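Local coordinates for uncharacterized protein (Parabacteroides merdae, PDB 4R7F) that is of unknown function but is built largely from immunoglobulin-like beta-sandwich domains, the first resembling the N-terminal domain of type 9 secretion system plug proteins, at residues 87-90 against 91-94; 110-113 against 114-118; 153-156 against 157-161; 324-328 against 329-333; 379-382 against 383-387. All coordinates share one frame; numbering follows the deposited sequence.

Contact 1 (87-90 against 91-94); sequences ANSI and GTTT
Ser89 and Thr92 meet across the connection of a beta hairpin, where edge strand 86-88 turns back toward strand 96-103 in a domain related to the first domain of type 9 secretion system plug proteins. Both hydroxyls take the same staggered position. Ser89 OG lies between the backbone N and the carbonyl carbon (chi1 66°), and Thr92 OG1 does likewise, which turns the two groups toward one another. Their oxygens, Ser89 OG and Thr92 OG1, stand 3.4 Å apart, and a water spans the pair, 2.5 Å from Ser89 OG and giving a proton to Thr92 OG1. The serine oxygen also has a weak bond to Tyr96 O on the returning strand. With Thr92 OG1 placed inward, Thr92 CG2 swings beside the backbone N and rests 3.5 Å from Ile90 O. Between Ile90 and Thr92, Gly91 carries the bend with phi 70°, a region of backbone space that glycine enters readily. Ile90 packs against Thr286 of helix 284-287. The Thr94 hydroxyl binds Tyr290 O, while its carbonyl faces back into the loop: Thr92 OG1 donates to Thr94 O at 2.6 Å, from 47° above the carbonyl plane.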
loop_
_atom_site.group_PDB
_atom_site.type_symbol
_atom_site.label_atom_id
_atom_site.label_comp_id
_atom_site.label_asym_id
_atom_site.label_seq_id
_atom_site.Cartn_x
_atom_site.Cartn_y
_atom_site.Cartn_z
ATOM N N ALA A 87 14.495 10.477 -28.439
ATOM C CA ALA A 87 15.946 10.339 -28.338
ATOM C C ALA A 87 16.427 8.956 -28.832
ATOM O O ALA A 87 15.732 7.939 -28.681
ATOM C CB ALA A 87 16.364 10.567 -26.901
ATOM N N ASN A 88 17.614 8.925 -29.431
ATOM C CA ASN A 88 18.207 7.689 -29.925
ATOM C C ASN A 88 18.753 6.835 -28.793
ATOM O O ASN A 88 19.164 7.379 -27.752
ATOM C CB ASN A 88 19.373 7.995 -30.861
ATOM C CG ASN A 88 18.976 8.886 -32.015
ATOM O OD1 ASN A 88 19.556 9.953 -32.201
ATOM N ND2 ASN A 88 17.974 8.466 -32.779
ATOM N N SER A 89 18.774 5.513 -29.003
ATOM C CA SER A 89 19.522 4.611 -28.112
ATOM C C SER A 89 21.022 4.969 -28.080
ATOM O O SER A 89 21.581 5.419 -29.085
ATOM C CB SER A 89 19.374 3.153 -28.543
ATOM O OG SER A 89 19.979 2.906 -29.801
ATOM N N ILE A 90 21.651 4.720 -26.933
ATOM C CA ILE A 90 23.084 4.890 -26.738
ATOM C C ILE A 90 23.734 3.575 -26.249
ATOM O O ILE A 90 23.353 3.021 -25.214
ATOM C CB ILE A 90 23.357 5.968 -25.656
ATOM C CG1 ILE A 90 22.602 7.274 -25.957
ATOM C CG2 ILE A 90 24.856 6.236 -25.544
ATOM C CD1 ILE A 90 22.146 8.034 -24.715
ATOM N N GLY A 91 24.729 3.086 -26.978
ATOM C CA GLY A 91 25.544 1.970 -26.513
ATOM C C GLY A 91 24.882 0.600 -26.457
ATOM O O GLY A 91 25.218 -0.204 -25.604
ATOM N N THR A 92 23.990 0.318 -27.402
ATOM C CA THR A 92 23.211 -0.913 -27.398
ATOM C C THR A 92 23.362 -1.633 -28.709
ATOM O O THR A 92 23.400 -1.001 -29.759
ATOM C CB THR A 92 21.700 -0.624 -27.184
ATOM O OG1 THR A 92 21.147 0.124 -28.297
ATOM C CG2 THR A 92 21.505 0.152 -25.909
ATOM N N THR A 93 23.391 -2.965 -28.661
ATOM C CA THR A 93 23.420 -3.773 -29.880
ATOM C C THR A 93 22.185 -3.539 -30.750
ATOM O O THR A 93 22.265 -3.349 -31.959
ATOM C CB THR A 93 23.552 -5.255 -29.537
ATOM O OG1 THR A 93 22.557 -5.624 -28.566
ATOM C CG2 THR A 93 24.961 -5.506 -28.960
ATOM N N THR A 94 21.037 -3.511 -30.104
ATOM C CA THR A 94 19.787 -3.342 -30.795
ATOM C C THR A 94 19.542 -1.832 -30.799
ATOM O O THR A 94 19.446 -1.186 -29.729
ATOM C CB THR A 94 18.654 -4.113 -30.061
ATOM O OG1 THR A 94 19.009 -5.487 -29.929
ATOM C CG2 THR A 94 17.354 -3.996 -30.794
HETATM O O HOH W 1 22.407 2.156 -29.719
#

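Contact 2 (110-113 against 114-118); sequences FKVS and GNYAI
A tyrosine corner, a motif of Greek-key beta-sandwich proteins, marks the entry into strand 114-122: Tyr116 folds back over Phe110 and Val112, in the loop that leads from short strand 109-110 into the mixed sheet of the plug-protein-like first domain. The ring of Phe110 slides past that of Tyr116 in the opposite direction. Their centroids are 4.5 Å apart and the planes lie at 40°, an oblique meeting. Phe110 CD1 sits over one face of the tyrosine ring, toward its rim, 3.6 Å from Tyr116 CE2, and His59 adds an edge-to-face partner. Tyr116 CG is anti to its own carbonyl carbon (chi1 -71°), which lays the ring back along the loop. Gly114 makes the bend possible, since its backbone angles would jam a side chain against the preceding carbonyl. Val112 crosses the tyrosine at about a right angle, with CG2 3.5 Å from Tyr116 OH. The hydroxyl also reaches Tyr74 O weakly, but its main bond is to Val112 O at 2.7 Å, with Tyr116 OH standing 38° out of the Val112 carbonyl plane.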
loop_
_atom_site.group_PDB
_atom_site.type_symbol
_atom_site.label_atom_id
_atom_site.label_comp_id
_atom_site.label_asym_id
_atom_site.label_seq_id
_atom_site.Cartn_x
_atom_site.Cartn_y
_atom_site.Cartn_z
ATOM N N PHE A 110 -8.123 18.103 -22.602
ATOM C CA PHE A 110 -9.389 17.393 -22.653
ATOM C C PHE A 110 -10.489 18.249 -22.055
ATOM O O PHE A 110 -10.264 18.964 -21.091
ATOM C CB PHE A 110 -9.292 16.082 -21.875
ATOM C CG PHE A 110 -8.149 15.211 -22.307
ATOM C CD1 PHE A 110 -8.157 14.616 -23.537
ATOM C CD2 PHE A 110 -7.068 14.998 -21.470
ATOM C CE1 PHE A 110 -7.102 13.831 -23.946
ATOM C CE2 PHE A 110 -6.028 14.194 -21.860
ATOM C CZ PHE A 110 -6.040 13.619 -23.108
ATOM N N LYS A 111 -11.679 18.147 -22.624
ATOM C CA LYS A 111 -12.804 18.911 -22.166
ATOM C C LYS A 111 -13.758 18.106 -21.314
ATOM O O LYS A 111 -14.573 18.699 -20.642
ATOM C CB LYS A 111 -13.579 19.453 -23.358
ATOM C CG LYS A 111 -12.858 20.548 -24.102
ATOM C CD LYS A 111 -13.649 20.950 -25.322
ATOM C CE LYS A 111 -12.983 22.143 -25.975
ATOM N NZ LYS A 111 -13.611 22.409 -27.286
ATOM N N VAL A 112 -13.708 16.772 -21.375
ATOM C CA VAL A 112 -14.683 15.940 -20.642
ATOM C C VAL A 112 -13.979 14.739 -20.042
ATOM O O VAL A 112 -12.878 14.372 -20.441
ATOM C CB VAL A 112 -15.854 15.418 -21.522
ATOM C CG1 VAL A 112 -16.767 16.564 -21.998
ATOM C CG2 VAL A 112 -15.319 14.613 -22.698
ATOM N N SER A 113 -14.640 14.112 -19.087
ATOM C CA SER A 113 -14.095 12.935 -18.488
ATOM C C SER A 113 -14.372 11.738 -19.387
ATOM O O SER A 113 -15.066 11.848 -20.393
ATOM C CB SER A 113 -14.725 12.742 -17.110
ATOM O OG SER A 113 -16.070 12.361 -17.228
ATOM N N GLY A 114 -13.873 10.584 -18.986
ATOM C CA GLY A 114 -14.210 9.332 -19.668
ATOM C C GLY A 114 -12.984 8.565 -20.106
ATOM O O GLY A 114 -11.847 8.838 -19.656
ATOM N N ASN A 115 -13.225 7.612 -21.001
ATOM C CA ASN A 115 -12.184 6.745 -21.510
ATOM C C ASN A 115 -11.573 7.331 -22.799
ATOM O O ASN A 115 -12.316 7.727 -23.706
ATOM C CB ASN A 115 -12.785 5.383 -21.778
ATOM C CG ASN A 115 -13.067 4.605 -20.506
ATOM O OD1 ASN A 115 -12.510 4.899 -19.450
ATOM N ND2 ASN A 115 -13.967 3.623 -20.596
ATOM N N TYR A 116 -10.253 7.392 -22.873
ATOM C CA TYR A 116 -9.553 7.902 -24.083
ATOM C C TYR A 116 -8.614 6.856 -24.689
ATOM O O TYR A 116 -7.908 6.145 -23.965
ATOM C CB TYR A 116 -8.743 9.166 -23.788
ATOM C CG TYR A 116 -9.594 10.389 -23.533
ATOM C CD1 TYR A 116 -10.047 10.703 -22.256
ATOM C CD2 TYR A 116 -9.961 11.216 -24.565
ATOM C CE1 TYR A 116 -10.861 11.799 -22.030
ATOM C CE2 TYR A 116 -10.762 12.316 -24.345
ATOM C CZ TYR A 116 -11.207 12.599 -23.085
ATOM O OH TYR A 116 -11.978 13.701 -22.906
ATOM N N ALA A 117 -8.630 6.764 -26.024
ATOM C CA ALA A 117 -7.734 5.917 -26.759
ATOM C C ALA A 117 -6.896 6.750 -27.717
ATOM O O ALA A 117 -7.413 7.491 -28.563
ATOM C CB ALA A 117 -8.503 4.863 -27.501
ATOM N N ILE A 118 -5.580 6.625 -27.559
ATOM C CA ILE A 118 -4.612 7.354 -28.360
ATOM C C ILE A 118 -4.104 6.427 -29.440
ATOM O O ILE A 118 -3.428 5.450 -29.134
ATOM C CB ILE A 118 -3.417 7.834 -27.510
ATOM C CG1 ILE A 118 -3.886 8.775 -26.412
ATOM C CG2 ILE A 118 -2.404 8.542 -28.373
ATOM C CD1 ILE A 118 -4.853 9.849 -26.867
#

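Contact 3 (153-156 against 157-161); sequences DIDT and NQSHQ
Asp155 reaches across a surface hairpin loop to His160, the first residue of strand 160-168, and its carboxylate gathers donors from both sides of it in the chain. His160 ND1 gives its proton to Asp155 OD2 at 2.8 Å with a fairly straight N-H...O angle of 162°. The acceptor lies at the ring edge, close to the imidazole plane, yet the imidazole comes to the carboxylate from above its plane. The same oxygen takes a weak bond from Ser159 N at 3.4 Å, and a water donates to it as well, 2.9 Å from Asp155 OD2. Asp155 OD1 is bound by the Thr152 hydroxyl and by a second water, to which the backbone amides Gln158 N and His160 N both donate. The aspartate CG sits between its backbone N and carbonyl carbon (chi1 68°), bringing the carboxylate inside the loop. Over one face of the imidazole, Ile154 CD1 makes a CH-pi contact 4.1 Å from the ring centroid, nearly on the normal. Were Asp155 cut back to an alanine, His160 ND1 would lose its acceptor, which is likely to leave the imidazole freer to turn and Ser159 N without its weak partner. With the edge hydrogen-bonded and one face covered by Ile154 CD1, the ring is restrained in two ways, and a carboxylate so close would be expected to stabilise the protonated imidazole.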
loop_
_atom_site.group_PDB
_atom_site.type_symbol
_atom_site.label_atom_id
_atom_site.label_comp_id
_atom_site.label_asym_id
_atom_site.label_seq_id
_atom_site.Cartn_x
_atom_site.Cartn_y
_atom_site.Cartn_z
ATOM N N ASP A 153 -18.291 -14.980 -0.080
ATOM C CA ASP A 153 -19.593 -15.591 0.047
ATOM C C ASP A 153 -19.634 -17.044 -0.354
ATOM O O ASP A 153 -20.584 -17.716 0.018
ATOM C CB ASP A 153 -20.592 -14.833 -0.810
ATOM C CG ASP A 153 -20.772 -13.403 -0.358
ATOM O OD1 ASP A 153 -20.544 -13.126 0.856
ATOM O OD2 ASP A 153 -21.156 -12.587 -1.235
ATOM N N ILE A 154 -18.634 -17.532 -1.099
ATOM C CA ILE A 154 -18.645 -18.922 -1.564
ATOM C C ILE A 154 -17.591 -19.795 -0.936
ATOM O O ILE A 154 -17.610 -21.015 -1.123
ATOM C CB ILE A 154 -18.502 -19.036 -3.103
ATOM C CG1 ILE A 154 -17.129 -18.538 -3.577
ATOM C CG2 ILE A 154 -19.637 -18.265 -3.770
ATOM C CD1 ILE A 154 -16.929 -18.642 -5.076
ATOM N N ASP A 155 -16.632 -19.178 -0.260
ATOM C CA ASP A 155 -15.628 -19.916 0.480
ATOM C C ASP A 155 -14.955 -19.024 1.542
ATOM O O ASP A 155 -15.282 -17.830 1.674
ATOM C CB ASP A 155 -14.615 -20.565 -0.467
ATOM C CG ASP A 155 -13.712 -19.540 -1.211
ATOM O OD1 ASP A 155 -13.856 -18.310 -0.995
ATOM O OD2 ASP A 155 -12.835 -19.997 -2.014
ATOM N N THR A 156 -14.038 -19.613 2.296
ATOM C CA THR A 156 -13.401 -18.940 3.418
ATOM C C THR A 156 -11.894 -19.162 3.378
ATOM O O THR A 156 -11.406 -20.207 3.743
ATOM C CB THR A 156 -13.972 -19.436 4.764
ATOM O OG1 THR A 156 -15.383 -19.214 4.769
ATOM C CG2 THR A 156 -13.328 -18.693 5.959
ATOM N N ASN A 157 -11.174 -18.142 2.930
ATOM C CA ASN A 157 -9.728 -18.181 2.864
ATOM C C ASN A 157 -9.246 -19.483 2.204
ATOM O O ASN A 157 -8.498 -20.269 2.797
ATOM C CB ASN A 157 -9.146 -17.982 4.265
ATOM C CG ASN A 157 -9.571 -16.660 4.892
ATOM O OD1 ASN A 157 -9.831 -15.660 4.219
ATOM N ND2 ASN A 157 -9.699 -16.674 6.176
ATOM N N GLN A 158 -9.744 -19.717 0.993
ATOM C CA GLN A 158 -9.317 -20.862 0.184
ATOM C C GLN A 158 -8.690 -20.321 -1.083
ATOM O O GLN A 158 -7.501 -19.915 -1.070
ATOM C CB GLN A 158 -10.464 -21.829 -0.109
ATOM C CG GLN A 158 -10.753 -22.787 1.041
ATOM C CD GLN A 158 -9.573 -23.657 1.392
ATOM O OE1 GLN A 158 -8.843 -24.120 0.517
ATOM N NE2 GLN A 158 -9.379 -23.888 2.681
ATOM N N SER A 159 -9.450 -20.214 -2.157
ATOM C CA SER A 159 -8.888 -19.820 -3.429
ATOM C C SER A 159 -9.460 -18.549 -4.044
ATOM O O SER A 159 -9.186 -18.267 -5.195
ATOM C CB SER A 159 -9.093 -20.978 -4.399
ATOM O OG SER A 159 -10.441 -21.349 -4.330
ATOM N N HIS A 160 -10.230 -17.756 -3.310
ATOM C CA HIS A 160 -10.831 -16.580 -3.937
ATOM C C HIS A 160 -10.633 -15.320 -3.130
ATOM O O HIS A 160 -10.241 -15.361 -1.957
ATOM C CB HIS A 160 -12.326 -16.788 -4.137
ATOM C CG HIS A 160 -12.660 -17.876 -5.093
ATOM N ND1 HIS A 160 -12.753 -19.196 -4.717
ATOM C CD2 HIS A 160 -12.943 -17.837 -6.415
ATOM C CE1 HIS A 160 -13.075 -19.924 -5.771
ATOM N NE2 HIS A 160 -13.216 -19.118 -6.811
ATOM N N GLN A 161 -10.894 -14.207 -3.805
ATOM C CA GLN A 161 -10.937 -12.896 -3.217
ATOM C C GLN A 161 -12.247 -12.244 -3.625
ATOM O O GLN A 161 -12.684 -12.381 -4.756
ATOM C CB GLN A 161 -9.734 -12.058 -3.670
ATOM C CG GLN A 161 -8.560 -12.274 -2.745
ATOM C CD GLN A 161 -7.229 -11.799 -3.268
ATOM O OE1 GLN A 161 -7.112 -10.959 -4.181
ATOM N NE2 GLN A 161 -6.203 -12.331 -2.671
HETATM O O HOH W 2 -11.144 -17.724 -0.455
HETATM O O HOH W 3 -13.157 -22.692 -2.963
#

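Contact 4 (324-328 against 329-333); sequences MGYNF and ETKQY
Tyr326 presents one ring edge to the face of Tyr333 and the other to the face of Phe328, a row of three aromatics on a beta hairpin. The pair with Tyr333 is a T-shaped (edge-to-face) contact, with centroids 4.7 Å apart and planes at 76°; Tyr326 CD1 sits over the centre of that ring. Tyr326 CD2 is likewise over the centre of the Phe328 ring. One face of Tyr326 carries Gln332 O. With CG anti to the backbone N (chi1 -169°), the Tyr326 ring crosses over the partner strand, and its hydroxyl bonds to Cys299 O; that of Tyr333 bonds to Leu302 N. Backbone bonds pair Asn327 with Gln332: Asn327 N donates to Gln332 O at 2.7 Å, and Gln332 N to Asn327 O at 3.1 Å. A G1 beta bulge places two residues, Lys331 and Gln332, opposite Asn327. The turn is held by Asn327 OD1, which accepts from Thr330 N at 3.0 Å, the donor standing above the amide plane, and weakly from Glu329 N. Replaced by an alanine, Tyr326 would give up both edge contacts, which is likely to open a gap between Tyr333 and Phe328 and leave Cys299 O without this donor. Ring edges thus meet ring faces on the side of the hairpin where Tyr326 and Tyr333 lie, while Asn327 accepts one firm and one weak amide bond at the turn.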
loop_
_atom_site.group_PDB
_atom_site.type_symbol
_atom_site.label_atom_id
_atom_site.label_comp_id
_atom_site.label_asym_id
_atom_site.label_seq_id
_atom_site.Cartn_x
_atom_site.Cartn_y
_atom_site.Cartn_z
HETATM N N MSE A 324 1.422 -19.182 -26.031
HETATM C CA MSE A 324 2.603 -20.020 -26.010
HETATM C C MSE A 324 2.400 -21.332 -26.737
HETATM O O MSE A 324 1.403 -22.055 -26.545
HETATM C CB MSE A 324 2.883 -20.229 -24.537
HETATM C CG MSE A 324 3.614 -18.951 -24.020
HETATM SE SE MSE A 324 4.258 -19.520 -22.334
HETATM C CE MSE A 324 6.069 -19.920 -22.894
ATOM N N GLY A 325 3.372 -21.660 -27.567
ATOM C CA GLY A 325 3.384 -22.934 -28.258
ATOM C C GLY A 325 3.885 -23.993 -27.323
ATOM O O GLY A 325 4.534 -23.685 -26.340
ATOM N N TYR A 326 3.609 -25.244 -27.651
ATOM C CA TYR A 326 4.062 -26.369 -26.818
ATOM C C TYR A 326 5.070 -27.174 -27.605
ATOM O O TYR A 326 4.837 -27.572 -28.733
ATOM C CB TYR A 326 2.895 -27.243 -26.363
ATOM C CG TYR A 326 3.298 -28.224 -25.296
ATOM C CD1 TYR A 326 3.408 -27.830 -23.969
ATOM C CD2 TYR A 326 3.615 -29.537 -25.618
ATOM C CE1 TYR A 326 3.837 -28.723 -22.995
ATOM C CE2 TYR A 326 4.034 -30.430 -24.654
ATOM C CZ TYR A 326 4.158 -30.021 -23.348
ATOM O OH TYR A 326 4.578 -30.915 -22.400
ATOM N N ASN A 327 6.234 -27.338 -27.010
ATOM C CA ASN A 327 7.281 -28.132 -27.555
ATOM C C ASN A 327 7.127 -29.592 -27.091
ATOM O O ASN A 327 7.481 -29.936 -25.964
ATOM C CB ASN A 327 8.631 -27.568 -27.102
ATOM C CG ASN A 327 9.801 -28.312 -27.721
ATOM O OD1 ASN A 327 9.684 -29.469 -28.100
ATOM N ND2 ASN A 327 10.878 -27.630 -27.902
ATOM N N PHE A 328 6.632 -30.464 -27.972
ATOM C CA PHE A 328 6.471 -31.874 -27.617
ATOM C C PHE A 328 7.763 -32.669 -27.630
ATOM O O PHE A 328 7.765 -33.787 -27.202
ATOM C CB PHE A 328 5.464 -32.545 -28.538
ATOM C CG PHE A 328 4.071 -32.041 -28.368
ATOM C CD1 PHE A 328 3.680 -30.846 -28.961
ATOM C CD2 PHE A 328 3.140 -32.768 -27.632
ATOM C CE1 PHE A 328 2.378 -30.411 -28.844
ATOM C CE2 PHE A 328 1.840 -32.304 -27.469
ATOM C CZ PHE A 328 1.461 -31.118 -28.069
ATOM N N GLU A 329 8.864 -32.123 -28.126
ATOM C CA GLU A 329 10.117 -32.804 -27.956
ATOM C C GLU A 329 10.564 -32.685 -26.489
ATOM O O GLU A 329 10.960 -33.671 -25.872
ATOM C CB GLU A 329 11.203 -32.225 -28.880
ATOM C CG GLU A 329 10.955 -32.418 -30.368
ATOM C CD GLU A 329 11.121 -33.871 -30.818
ATOM O OE1 GLU A 329 12.234 -34.431 -30.688
ATOM O OE2 GLU A 329 10.126 -34.460 -31.312
ATOM N N THR A 330 10.535 -31.467 -25.964
ATOM C CA THR A 330 11.026 -31.193 -24.622
ATOM C C THR A 330 9.986 -31.336 -23.552
ATOM O O THR A 330 10.360 -31.280 -22.403
ATOM C CB THR A 330 11.580 -29.777 -24.465
ATOM O OG1 THR A 330 10.584 -28.838 -24.881
ATOM C CG2 THR A 330 12.838 -29.619 -25.293
ATOM N N LYS A 331 8.718 -31.522 -23.933
ATOM C CA LYS A 331 7.553 -31.444 -23.040
ATOM C C LYS A 331 7.444 -30.138 -22.236
ATOM O O LYS A 331 7.282 -30.136 -21.008
ATOM C CB LYS A 331 7.498 -32.657 -22.114
ATOM C CG LYS A 331 7.538 -33.998 -22.830
ATOM C CD LYS A 331 6.379 -34.178 -23.798
ATOM C CE LYS A 331 6.626 -35.385 -24.709
ATOM N NZ LYS A 331 5.638 -35.446 -25.829
ATOM N N GLN A 332 7.509 -29.027 -22.955
ATOM C CA GLN A 332 7.514 -27.703 -22.343
ATOM C C GLN A 332 6.783 -26.719 -23.202
ATOM O O GLN A 332 6.823 -26.805 -24.432
ATOM C CB GLN A 332 8.929 -27.215 -22.209
ATOM C CG GLN A 332 9.796 -28.142 -21.369
ATOM C CD GLN A 332 11.232 -27.706 -21.368
ATOM O OE1 GLN A 332 11.744 -27.170 -22.362
ATOM N NE2 GLN A 332 11.894 -27.937 -20.263
ATOM N N TYR A 333 6.114 -25.783 -22.556
ATOM C CA TYR A 333 5.677 -24.560 -23.230
ATOM C C TYR A 333 6.920 -23.669 -23.347
ATOM O O TYR A 333 7.675 -23.542 -22.393
ATOM C CB TYR A 333 4.579 -23.875 -22.414
ATOM C CG TYR A 333 3.219 -24.580 -22.411
ATOM C CD1 TYR A 333 2.293 -24.339 -23.415
ATOM C CD2 TYR A 333 2.858 -25.432 -21.399
ATOM C CE1 TYR A 333 1.074 -24.964 -23.443
ATOM C CE2 TYR A 333 1.624 -26.044 -21.383
ATOM C CZ TYR A 333 0.721 -25.811 -22.404
ATOM O OH TYR A 333 -0.538 -26.419 -22.408
#

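Contact 5 (379-382 against 383-387); sequences YYRP and MGARY
Pro382 and Ala385 are the ends of a type II beta turn that leads out of strand 373-380 and whose closing residue is held by Arg381, just before the turn. Met383, a selenomethionine, takes the second position and projects away from the preceding segment. Gly384 follows with phi 82°, where a side chain would be jammed against the carbonyl before it. Ala385 closes the turn, its N donating to Pro382 O at 3.1 Å with an angle of 163°, and Ala385 CB lies 3.6 Å from Pro382 CD. Ala385 O is held by Arg381: NE donates to it at 3.2 Å, from above the carbonyl plane, and Arg381 NH2 adds a weak bond. The arginine arrives extended, with CG anti to the backbone N (chi1 -167°). Arg386 passes its backbone over one guanidinium face, near the rim, while its side chain turns away to a salt bridge with Glu73. Tyr387 lays its N over that same face; Tyr387 O lies 3.5 Å from Arg381 CD and takes a proton from a water that also donates to Tyr380 O. Pro382 CD sits over the centre of the Tyr380 ring, which meets Phe172 edge-to-face. The loop thus joins the central strand 373-380 to strand 389-397, with Pro382 touching Asp180 of helix 177-180 and Arg381 touching Lys182 of strand 181-187.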
loop_
_atom_site.group_PDB
_atom_site.type_symbol
_atom_site.label_atom_id
_atom_site.label_comp_id
_atom_site.label_asym_id
_atom_site.label_seq_id
_atom_site.Cartn_x
_atom_site.Cartn_y
_atom_site.Cartn_z
ATOM N N TYR A 379 -18.790 4.928 -14.055
ATOM C CA TYR A 379 -19.188 5.753 -15.167
ATOM C C TYR A 379 -20.654 6.151 -15.012
ATOM O O TYR A 379 -21.460 5.399 -14.456
ATOM C CB TYR A 379 -19.040 4.975 -16.473
ATOM C CG TYR A 379 -17.640 4.592 -16.781
ATOM C CD1 TYR A 379 -16.810 5.433 -17.486
ATOM C CD2 TYR A 379 -17.120 3.409 -16.327
ATOM C CE1 TYR A 379 -15.505 5.072 -17.781
ATOM C CE2 TYR A 379 -15.816 3.060 -16.579
ATOM C CZ TYR A 379 -15.015 3.876 -17.319
ATOM O OH TYR A 379 -13.692 3.511 -17.546
ATOM N N TYR A 380 -21.007 7.335 -15.510
ATOM C CA TYR A 380 -22.323 7.900 -15.211
ATOM C C TYR A 380 -22.932 8.347 -16.492
ATOM O O TYR A 380 -22.302 9.123 -17.230
ATOM C CB TYR A 380 -22.199 9.114 -14.292
ATOM C CG TYR A 380 -23.451 9.976 -14.118
ATOM C CD1 TYR A 380 -24.623 9.433 -13.605
ATOM C CD2 TYR A 380 -23.423 11.355 -14.327
ATOM C CE1 TYR A 380 -25.753 10.220 -13.362
ATOM C CE2 TYR A 380 -24.557 12.161 -14.100
ATOM C CZ TYR A 380 -25.723 11.577 -13.625
ATOM O OH TYR A 380 -26.871 12.302 -13.387
ATOM N N ARG A 381 -24.151 7.861 -16.754
ATOM C CA ARG A 381 -24.905 8.292 -17.927
ATOM C C ARG A 381 -26.409 8.350 -17.764
ATOM O O ARG A 381 -27.120 7.367 -17.999
ATOM C CB ARG A 381 -24.572 7.435 -19.105
ATOM C CG ARG A 381 -25.083 8.068 -20.370
ATOM C CD ARG A 381 -24.357 7.514 -21.533
ATOM N NE ARG A 381 -25.045 7.861 -22.742
ATOM C CZ ARG A 381 -24.719 7.365 -23.926
ATOM N NH1 ARG A 381 -23.687 6.528 -24.050
ATOM N NH2 ARG A 381 -25.415 7.727 -24.983
ATOM N N PRO A 382 -26.908 9.523 -17.386
ATOM C CA PRO A 382 -28.360 9.695 -17.215
ATOM C C PRO A 382 -29.057 9.773 -18.575
ATOM O O PRO A 382 -28.378 9.994 -19.572
ATOM C CB PRO A 382 -28.457 11.038 -16.486
ATOM C CG PRO A 382 -27.289 11.827 -17.014
ATOM C CD PRO A 382 -26.182 10.803 -17.308
HETATM N N MSE A 383 -30.376 9.570 -18.609
HETATM C CA MSE A 383 -31.108 9.586 -19.887
HETATM C C MSE A 383 -30.832 10.893 -20.603
HETATM O O MSE A 383 -30.699 11.959 -20.009
HETATM C CB MSE A 383 -32.604 9.254 -19.734
HETATM C CG MSE A 383 -32.910 7.785 -20.094
HETATM SE SE MSE A 383 -32.612 7.406 -22.017
HETATM C CE MSE A 383 -33.706 8.831 -22.837
ATOM N N GLY A 384 -30.677 10.790 -21.916
ATOM C CA GLY A 384 -30.388 11.964 -22.732
ATOM C C GLY A 384 -28.937 12.433 -22.788
ATOM O O GLY A 384 -28.611 13.248 -23.644
ATOM N N ALA A 385 -28.052 11.949 -21.906
ATOM C CA ALA A 385 -26.628 12.359 -21.968
ATOM C C ALA A 385 -25.994 11.679 -23.158
ATOM O O ALA A 385 -26.429 10.593 -23.548
ATOM C CB ALA A 385 -25.880 11.995 -20.688
ATOM N N ARG A 386 -24.987 12.300 -23.755
ATOM C CA ARG A 386 -24.473 11.804 -25.030
ATOM C C ARG A 386 -23.283 10.850 -24.871
ATOM O O ARG A 386 -22.809 10.270 -25.858
ATOM C CB ARG A 386 -24.098 12.985 -25.928
ATOM C CG ARG A 386 -25.264 13.906 -26.255
ATOM C CD ARG A 386 -24.838 15.191 -26.972
ATOM N NE ARG A 386 -23.736 15.051 -27.946
ATOM C CZ ARG A 386 -23.827 14.416 -29.114
ATOM N NH1 ARG A 386 -24.946 13.796 -29.450
ATOM N NH2 ARG A 386 -22.793 14.374 -29.954
ATOM N N TYR A 387 -22.789 10.703 -23.639
ATOM C CA TYR A 387 -21.537 9.975 -23.374
ATOM C C TYR A 387 -21.410 9.584 -21.903
ATOM O O TYR A 387 -22.116 10.113 -21.039
ATOM C CB TYR A 387 -20.310 10.779 -23.812
ATOM C CG TYR A 387 -19.954 11.915 -22.892
ATOM C CD1 TYR A 387 -20.721 13.087 -22.868
ATOM C CD2 TYR A 387 -18.886 11.809 -22.005
ATOM C CE1 TYR A 387 -20.428 14.129 -21.983
ATOM C CE2 TYR A 387 -18.572 12.853 -21.126
ATOM C CZ TYR A 387 -19.338 14.011 -21.125
ATOM O OH TYR A 387 -19.023 15.051 -20.276
HETATM O O HOH W 4 -22.999 11.396 -18.660
#

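In the fold
All five contacts are local turns, and they follow one another along the chain without overlap. Contacts 2 and 5 alone touch, their centres 15 Å apart: Asn115 OD1 and Tyr379 OH lie 2.6 Å apart, a probable hydrogen bond, and the Tyr387 side chain packs against Val112 and Ser113, joining the first domain to the sheet of strand 373-380. The others are dispersed, with contacts 4 and 5 having centres 50 Å apart, on opposite sides of the chain's centre. None contains a ligand of the magnesium site formed by Glu223, Asp269, Asp271 and Gln371, although Gln161 of contact 3 bonds to Thr370 O, next to Gln371 in sequence.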